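Probable fatty acyl-CoA transferase Rv3272 (Mycobacterium tuberculosis, PDB 5YX6) binds fatty acyl-CoAs of varying chain length, palmitoyl-CoA most tightly, and probably acts in fatty acid metabolism as a family III CoA transferase. Local coordinates at residues G12-D17 and G35-K40; L31-A36 and A374-P379; A96-E101 and N124-R129. All coordinates share one frame; numbering follows the deposited sequence.

Interaction 1: G12-D17 and G35-K40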
loop_
_atom_site.group_PDB
_atom_site.type_symbol
_atom_site.label_atom_id
_atom_site.label_comp_id
_atom_site.label_asym_id
_atom_site.label_seq_id
_atom_site.Cartn_x
_atom_site.Cartn_y
_atom_site.Cartn_z
ATOM N N GLY A 12 8.073 -4.681 25.486
ATOM C CA GLY A 12 8.641 -3.666 26.344
ATOM C C GLY A 12 8.488 -2.248 25.827
ATOM O O GLY A 12 8.669 -1.302 26.588
ATOM N N PHE A 13 8.145 -2.081 24.550
ATOM C CA PHE A 13 7.962 -0.736 23.992
ATOM C C PHE A 13 6.546 -0.221 24.230
ATOM O O PHE A 13 5.567 -0.949 24.049
ATOM C CB PHE A 13 8.256 -0.711 22.491
ATOM C CG PHE A 13 9.705 -0.866 22.146
ATOM C CD1 PHE A 13 10.692 -0.450 23.019
ATOM C CD2 PHE A 13 10.081 -1.427 20.943
ATOM C CE1 PHE A 13 12.032 -0.599 22.692
ATOM C CE2 PHE A 13 11.407 -1.565 20.610
ATOM C CZ PHE A 13 12.386 -1.154 21.485
ATOM N N ARG A 14 6.440 1.049 24.594
ATOM C CA ARG A 14 5.141 1.655 24.838
ATOM C C ARG A 14 4.838 2.728 23.796
ATOM O O ARG A 14 5.664 3.596 23.523
ATOM C CB ARG A 14 5.082 2.249 26.250
ATOM C CG ARG A 14 3.817 3.056 26.508
ATOM C CD ARG A 14 3.717 3.450 27.946
ATOM N NE ARG A 14 3.529 2.277 28.786
ATOM C CZ ARG A 14 3.458 2.315 30.114
ATOM N NH1 ARG A 14 3.541 3.476 30.751
ATOM N NH2 ARG A 14 3.287 1.192 30.804
ATOM N N VAL A 15 3.648 2.656 23.215
ATOM C CA VAL A 15 3.245 3.592 22.177
ATOM C C VAL A 15 2.018 4.373 22.622
ATOM O O VAL A 15 1.046 3.793 23.089
ATOM C CB VAL A 15 2.940 2.859 20.853
ATOM C CG1 VAL A 15 2.530 3.847 19.770
ATOM C CG2 VAL A 15 4.144 2.015 20.411
ATOM N N LEU A 16 2.077 5.690 22.480
ATOM C CA LEU A 16 0.935 6.564 22.736
ATOM C C LEU A 16 0.244 6.917 21.428
ATOM O O LEU A 16 0.795 7.675 20.630
ATOM C CB LEU A 16 1.386 7.840 23.441
ATOM C CG LEU A 16 1.175 7.861 24.944
ATOM C CD1 LEU A 16 1.906 6.685 25.561
ATOM C CD2 LEU A 16 1.642 9.196 25.531
ATOM N N ASP A 17 -0.954 6.382 21.212
ATOM C CA ASP A 17 -1.612 6.480 19.900
ATOM C C ASP A 17 -2.746 7.510 19.912
ATOM O O ASP A 17 -3.840 7.211 20.386
ATOM C CB ASP A 17 -2.152 5.099 19.485
ATOM C CG ASP A 17 -2.739 5.075 18.064
ATOM O OD1 ASP A 17 -2.761 6.140 17.411
ATOM O OD2 ASP A 17 -3.188 3.986 17.600
ATOM N N GLY A 35 3.956 -6.854 19.238
ATOM C CA GLY A 35 4.183 -6.969 20.668
ATOM C C GLY A 35 4.236 -5.691 21.498
ATOM O O GLY A 35 4.430 -5.742 22.718
ATOM N N ALA A 36 4.048 -4.542 20.864
ATOM C CA ALA A 36 4.118 -3.273 21.590
ATOM C C ALA A 36 2.883 -3.063 22.460
ATOM O O ALA A 36 1.802 -3.563 22.154
ATOM C CB ALA A 36 4.270 -2.113 20.620
ATOM N N GLU A 37 3.054 -2.347 23.565
ATOM C CA GLU A 37 1.919 -1.868 24.336
ATOM C C GLU A 37 1.469 -0.550 23.734
ATOM O O GLU A 37 2.162 0.453 23.851
ATOM C CB GLU A 37 2.285 -1.691 25.810
ATOM C CG GLU A 37 1.197 -1.018 26.647
ATOM C CD GLU A 37 1.584 -0.849 28.119
ATOM O OE1 GLU A 37 2.652 -0.259 28.397
ATOM O OE2 GLU A 37 0.816 -1.295 29.000
ATOM N N VAL A 38 0.305 -0.550 23.096
ATOM C CA VAL A 38 -0.180 0.636 22.404
ATOM C C VAL A 38 -1.385 1.235 23.113
ATOM O O VAL A 38 -2.415 0.595 23.270
ATOM C CB VAL A 38 -0.552 0.317 20.944
ATOM C CG1 VAL A 38 -1.192 1.528 20.279
ATOM C CG2 VAL A 38 0.680 -0.157 20.175
ATOM N N ILE A 39 -1.242 2.477 23.548
ATOM C CA ILE A 39 -2.272 3.133 24.338
ATOM C C ILE A 39 -2.990 4.172 23.496
ATOM O O ILE A 39 -2.386 5.174 23.102
ATOM C CB ILE A 39 -1.680 3.821 25.587
ATOM C CG1 ILE A 39 -0.910 2.820 26.440
ATOM C CG2 ILE A 39 -2.776 4.509 26.395
ATOM C CD1 ILE A 39 -0.222 3.462 27.619
ATOM N N LYS A 40 -4.262 3.910 23.196
ATOM C CA LYS A 40 -5.108 4.867 22.493
ATOM C C LYS A 40 -5.422 6.044 23.404
ATOM O O LYS A 40 -5.687 5.858 24.584
ATOM C CB LYS A 40 -6.420 4.227 22.030
ATOM C CG LYS A 40 -6.337 3.360 20.809
ATOM C CD LYS A 40 -7.736 2.955 20.361
ATOM C CE LYS A 40 -8.433 4.059 19.562
ATOM N NZ LYS A 40 -7.748 4.355 18.265
#

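Interaction 2: L31-A36 and A374-P379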
loop_
_atom_site.group_PDB
_atom_site.type_symbol
_atom_site.label_atom_id
_atom_site.label_comp_id
_atom_site.label_asym_id
_atom_site.label_seq_id
_atom_site.Cartn_x
_atom_site.Cartn_y
_atom_site.Cartn_z
ATOM N N LEU A 31 1.878 -2.492 15.099
ATOM C CA LEU A 31 2.739 -2.446 16.276
ATOM C C LEU A 31 2.277 -3.384 17.390
ATOM O O LEU A 31 3.098 -4.050 18.031
ATOM C CB LEU A 31 2.821 -1.012 16.813
ATOM C CG LEU A 31 3.851 -0.042 16.215
ATOM C CD1 LEU A 31 4.584 -0.623 15.023
ATOM C CD2 LEU A 31 3.226 1.293 15.867
ATOM N N VAL A 32 0.966 -3.437 17.611
ATOM C CA VAL A 32 0.376 -4.362 18.572
ATOM C C VAL A 32 0.687 -5.802 18.212
ATOM O O VAL A 32 1.075 -6.586 19.071
ATOM C CB VAL A 32 -1.153 -4.185 18.666
ATOM C CG1 VAL A 32 -1.785 -5.314 19.461
ATOM C CG2 VAL A 32 -1.478 -2.862 19.315
ATOM N N ASP A 33 0.523 -6.143 16.937
ATOM C CA ASP A 33 0.792 -7.497 16.462
ATOM C C ASP A 33 2.256 -7.881 16.696
ATOM O O ASP A 33 2.583 -9.050 16.902
ATOM C CB ASP A 33 0.458 -7.625 14.974
ATOM C CG ASP A 33 -1.037 -7.401 14.672
ATOM O OD1 ASP A 33 -1.874 -7.495 15.606
ATOM O OD2 ASP A 33 -1.373 -7.163 13.482
ATOM N N LEU A 34 3.132 -6.884 16.673
ATOM C CA LEU A 34 4.553 -7.104 16.880
ATOM C C LEU A 34 4.946 -7.001 18.362
ATOM O O LEU A 34 6.126 -7.066 18.701
ATOM C CB LEU A 34 5.353 -6.112 16.032
ATOM C CG LEU A 34 5.121 -6.284 14.524
ATOM C CD1 LEU A 34 5.803 -5.179 13.723
ATOM C CD2 LEU A 34 5.571 -7.667 14.036
ATOM N N GLY A 35 3.956 -6.854 19.238
ATOM C CA GLY A 35 4.183 -6.969 20.668
ATOM C C GLY A 35 4.236 -5.691 21.498
ATOM O O GLY A 35 4.430 -5.742 22.718
ATOM N N ALA A 36 4.048 -4.542 20.864
ATOM C CA ALA A 36 4.118 -3.273 21.590
ATOM C C ALA A 36 2.883 -3.063 22.460
ATOM O O ALA A 36 1.802 -3.563 22.154
ATOM C CB ALA A 36 4.270 -2.113 20.620
ATOM N N ALA A 374 2.230 -12.983 14.337
ATOM C CA ALA A 374 1.935 -11.551 14.311
ATOM C C ALA A 374 0.441 -11.278 14.373
ATOM O O ALA A 374 -0.104 -10.572 13.533
ATOM C CB ALA A 374 2.527 -10.907 13.065
ATOM N N VAL A 375 -0.213 -11.834 15.387
ATOM C CA VAL A 375 -1.636 -11.612 15.617
ATOM C C VAL A 375 -1.890 -11.438 17.103
ATOM O O VAL A 375 -1.070 -11.836 17.934
ATOM C CB VAL A 375 -2.509 -12.769 15.107
ATOM C CG1 VAL A 375 -2.189 -13.087 13.649
ATOM C CG2 VAL A 375 -2.316 -13.990 15.982
ATOM N N VAL A 376 -3.033 -10.843 17.433
ATOM C CA VAL A 376 -3.482 -10.785 18.817
ATOM C C VAL A 376 -4.941 -11.234 18.860
ATOM O O VAL A 376 -5.699 -10.999 17.915
ATOM C CB VAL A 376 -3.301 -9.361 19.433
ATOM C CG1 VAL A 376 -4.361 -8.387 18.936
ATOM C CG2 VAL A 376 -3.315 -9.433 20.949
ATOM N N THR A 377 -5.315 -11.938 19.924
ATOM C CA THR A 377 -6.678 -12.453 20.054
ATOM C C THR A 377 -7.586 -11.508 20.845
ATOM O O THR A 377 -8.804 -11.542 20.670
ATOM C CB THR A 377 -6.702 -13.836 20.745
ATOM O OG1 THR A 377 -5.852 -13.812 21.904
ATOM C CG2 THR A 377 -6.218 -14.919 19.798
ATOM N N ASP A 378 -6.987 -10.673 21.698
ATOM C CA ASP A 378 -7.720 -9.714 22.526
ATOM C C ASP A 378 -8.674 -8.842 21.723
ATOM O O ASP A 378 -8.387 -8.478 20.583
ATOM C CB ASP A 378 -6.765 -8.793 23.301
ATOM C CG ASP A 378 -5.724 -9.549 24.102
ATOM O OD1 ASP A 378 -5.901 -10.762 24.346
ATOM O OD2 ASP A 378 -4.716 -8.918 24.490
ATOM N N PRO A 379 -9.821 -8.508 22.325
ATOM C CA PRO A 379 -10.775 -7.571 21.746
ATOM C C PRO A 379 -10.264 -6.140 21.875
ATOM O O PRO A 379 -9.288 -5.889 22.588
ATOM C CB PRO A 379 -12.019 -7.782 22.605
ATOM C CG PRO A 379 -11.460 -8.124 23.941
ATOM C CD PRO A 379 -10.246 -8.962 23.661
HETATM O O HOH W 1 -4.199 -9.095 15.210
#

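Interaction 3: A96-E101 and N124-R129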
loop_
_atom_site.group_PDB
_atom_site.type_symbol
_atom_site.label_atom_id
_atom_site.label_comp_id
_atom_site.label_asym_id
_atom_site.label_seq_id
_atom_site.Cartn_x
_atom_site.Cartn_y
_atom_site.Cartn_z
ATOM N N ALA A 96 6.929 6.914 27.482
ATOM C CA ALA A 96 6.675 6.314 26.172
ATOM C C ALA A 96 7.913 6.235 25.287
ATOM O O ALA A 96 8.806 7.074 25.364
ATOM C CB ALA A 96 5.584 7.086 25.452
ATOM N N ASP A 97 7.937 5.230 24.417
ATOM C CA ASP A 97 8.974 5.119 23.406
ATOM C C ASP A 97 8.554 5.845 22.128
ATOM O O ASP A 97 9.380 6.438 21.437
ATOM C CB ASP A 97 9.262 3.651 23.100
ATOM C CG ASP A 97 9.688 2.876 24.335
ATOM O OD1 ASP A 97 10.895 2.925 24.671
ATOM O OD2 ASP A 97 8.824 2.212 24.959
ATOM N N VAL A 98 7.262 5.791 21.817
ATOM C CA VAL A 98 6.736 6.390 20.589
ATOM C C VAL A 98 5.453 7.180 20.842
ATOM O O VAL A 98 4.592 6.758 21.612
ATOM C CB VAL A 98 6.436 5.324 19.515
ATOM C CG1 VAL A 98 5.937 5.972 18.249
ATOM C CG2 VAL A 98 7.672 4.473 19.214
ATOM N N VAL A 99 5.338 8.331 20.194
ATOM C CA VAL A 99 4.055 9.001 20.054
ATOM C C VAL A 99 3.601 8.959 18.586
ATOM O O VAL A 99 4.372 9.311 17.690
ATOM C CB VAL A 99 4.128 10.464 20.553
ATOM C CG1 VAL A 99 2.904 11.250 20.109
ATOM C CG2 VAL A 99 4.267 10.483 22.060
ATOM N N LEU A 100 2.366 8.509 18.352
ATOM C CA LEU A 100 1.732 8.532 17.028
ATOM C C LEU A 100 0.654 9.589 16.997
ATOM O O LEU A 100 -0.251 9.578 17.835
ATOM C CB LEU A 100 1.095 7.194 16.669
ATOM C CG LEU A 100 1.935 5.941 16.501
ATOM C CD1 LEU A 100 1.042 4.805 16.051
ATOM C CD2 LEU A 100 3.006 6.222 15.476
ATOM N N GLU A 101 0.741 10.508 16.045
ATOM C CA GLU A 101 -0.265 11.562 15.936
ATOM C C GLU A 101 -0.735 11.811 14.497
ATOM O O GLU A 101 0.067 11.790 13.567
ATOM C CB GLU A 101 0.302 12.844 16.536
ATOM C CG GLU A 101 -0.590 14.039 16.354
ATOM C CD GLU A 101 -0.178 14.918 15.191
ATOM O OE1 GLU A 101 1.042 15.073 14.957
ATOM O OE2 GLU A 101 -1.079 15.465 14.524
ATOM N N ASN A 124 14.530 10.036 24.545
ATOM C CA ASN A 124 14.437 8.768 23.829
ATOM C C ASN A 124 13.128 8.632 23.053
ATOM O O ASN A 124 12.865 7.602 22.436
ATOM C CB ASN A 124 14.596 7.586 24.793
ATOM C CG ASN A 124 16.026 7.406 25.279
ATOM O OD1 ASN A 124 16.981 7.756 24.585
ATOM N ND2 ASN A 124 16.178 6.837 26.465
ATOM N N LEU A 125 12.312 9.678 23.087
ATOM C CA LEU A 125 10.993 9.631 22.471
ATOM C C LEU A 125 11.021 9.795 20.951
ATOM O O LEU A 125 11.559 10.762 20.415
ATOM C CB LEU A 125 10.084 10.696 23.080
ATOM C CG LEU A 125 8.647 10.641 22.570
ATOM C CD1 LEU A 125 8.007 9.328 22.976
ATOM C CD2 LEU A 125 7.862 11.807 23.119
ATOM N N ILE A 126 10.423 8.826 20.273
ATOM C CA ILE A 126 10.212 8.896 18.842
ATOM C C ILE A 126 8.842 9.519 18.586
ATOM O O ILE A 126 7.851 9.158 19.227
ATOM C CB ILE A 126 10.337 7.500 18.212
ATOM C CG1 ILE A 126 11.802 7.072 18.258
ATOM C CG2 ILE A 126 9.814 7.484 16.781
ATOM C CD1 ILE A 126 12.012 5.598 18.281
ATOM N N TYR A 127 8.804 10.499 17.692
ATOM C CA TYR A 127 7.586 11.253 17.414
ATOM C C TYR A 127 7.163 11.056 15.960
ATOM O O TYR A 127 7.910 11.394 15.057
ATOM C CB TYR A 127 7.818 12.736 17.706
ATOM C CG TYR A 127 6.576 13.543 17.987
ATOM C CD1 TYR A 127 5.724 13.930 16.959
ATOM C CD2 TYR A 127 6.272 13.947 19.279
ATOM C CE1 TYR A 127 4.592 14.684 17.218
ATOM C CE2 TYR A 127 5.146 14.696 19.548
ATOM C CZ TYR A 127 4.311 15.065 18.517
ATOM O OH TYR A 127 3.190 15.818 18.792
ATOM N N ALA A 128 5.978 10.501 15.733
ATOM C CA ALA A 128 5.547 10.179 14.376
ATOM C C ALA A 128 4.258 10.901 13.967
ATOM O O ALA A 128 3.253 10.813 14.665
ATOM C CB ALA A 128 5.378 8.663 14.230
ATOM N N ARG A 129 4.295 11.602 12.835
ATOM C CA ARG A 129 3.151 12.383 12.347
ATOM C C ARG A 129 2.595 11.881 11.014
ATOM O O ARG A 129 3.326 11.747 10.030
ATOM C CB ARG A 129 3.536 13.855 12.219
ATOM C CG ARG A 129 4.457 14.311 13.335
ATOM C CD ARG A 129 4.637 15.811 13.375
ATOM N NE ARG A 129 3.445 16.495 13.859
ATOM C CZ ARG A 129 3.429 17.762 14.246
ATOM N NH1 ARG A 129 2.302 18.312 14.680
ATOM N NH2 ARG A 129 4.548 18.473 14.214
HETATM O O HOH W 2 -0.710 18.087 15.032
HETATM O O HOH W 3 0.493 16.455 12.279
#

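Interaction 1: G12-D17 and G35-K40
V15 and V38 pair in register on the neighbouring parallel strands 14-17 and 37-42, and their side chains lie alongside each other on one face of the sheet. CB of V15 meets CG2 of V38 at 3.8 Å, and V15 CG2 continues the apolar surface to A36 CB at 4.1 Å. CG1 of V38 reaches CB of D17 at 3.8 Å. Backbone bonds alternate between the strands: E37 N to F13 O, V15 N to E37 O, I39 N to V15 O and D17 N to I39 O, the last three all 2.7 Å. The D17 carboxylate is buried and is held by T19 and K73, while K40 turns to N70 and E47.

On the other face the R14-E37 end is looser and partly exposed, while L16 and I39 beyond it are buried. R14 and E37 run side by side, each with CG anti to its backbone N, and a bend at R14 chi3 (-67°) accompanies the side-on approach of its guanidinium. A single oxygen is gripped: OE1 of E37 lies 2.7 Å from NE and 2.9 Å from NH2 of R14. Both nitrogens come from the same side of the carboxylate plane, which is turned 55° from the guanidinium. K74 takes the second oxygen of E37, T95 binds NH1 of R14, and F390 packs on this face. CD1 of I39 lies 4.0 Å from CD of R14. G35 ends helix 23-33 in a Schellman motif, completing the strand-helix-strand path of a beta-alpha-beta unit, the building block of the Rossmann-fold domain.

Interaction 2: L31-A36 and A374-P379
The carboxylate of D33 has the carbonyl oxygen of A374 over one face: A374 O stands 3.5 Å from D33 CG and closer still, 3.3 Å, to D33 CB. Water 1 sits on that same side, tilted out of the carboxylate plane, and gives a proton to D33 OD1 at 2.8 Å. The same water accepts from V376 N at 3.1 Å and thereby bridges side chain and loop backbone; D33 OD1 and V376 N are themselves 4.0 Å apart. At the ends of the carboxylate, OD1 also takes a bond from Q29 and OD2 one from T365.

Beside this polar patch is a small apolar one. CG1 of V376 occupies the crowded position between backbone N and carbonyl carbon (chi1 76°) and meets CG1 of V32 at 4.0 Å, the two side chains crossing obliquely. The joint ties the end of helix 23-33 to the irregular segment 374-379. A carbonyl oxygen facing a carboxylate would by itself probably be unfavourable. The segments meet through a water and a small apolar touch, while T365 and Q29 satisfy the D33 oxygens and K8, bound to D33 O, may offset the local negative charge.

Interaction 3: A96-E101 and N124-R129
E101 and R129 form a salt bridge where strand 98-101 ends, NE of R129 approaching OE1 of E101 at 3.0 Å and nearly in line with its C-O bond. The two planes stand 70° apart, and a bend in the E101 chain at chi2 (-99°) swings the acid across to its partner. NH1 of R129 donates to water 2, water 3 lies 2.9 Å from OE2 of E101, and E109 takes NH2 of R129. At the other end, D97 turns away to R14 and R193.

Inward, strands 98-101 and 126-131 are joined as parallel neighbours by I126 N to D97 O, V99 N to I126 O, A128 N to V99 O and E101 N to A128 O. Side chains then fill both faces. CG1 of V99 lies over one face of the Y127 ring, toward its rim, 4.1 Å from CE2, and CG2 of V99 touches CD2 of L125 at 4.0 Å. Helix 115-121 covers this side. On the reverse, CD2 of L100 presses on CB of A128 at 3.6 Å, beneath helix 173-196. Packing between the strands is thus apolar, with charge at D97 and at the E101-R129 pair, where the arginine would probably favour the ionised form of E101 and E109.

Interactions 1 and 3 are buried contacts in one parallel sheet, and they share a border because strand 14-17 lies between strands 37-42 and 98-101; R14 N to D97 OD2 and L16 N to V98 O join them directly. Both combine backbone bonding with an arginine-glutamate salt bridge, but the R14-E37 pair, a side-on grip of one oxygen, lies at the start of its strands, and the E101-R129 pair, a single bond with waters beside it, where strand 98-101 ends. Interaction 2 shares G35 and A36 with interaction 1. It is smaller, joining helix end and distant loop through a water and one valine-valine touch, with no direct hydrogen bond. V32 and L31 pack on V38, linking this partly buried joint to the core.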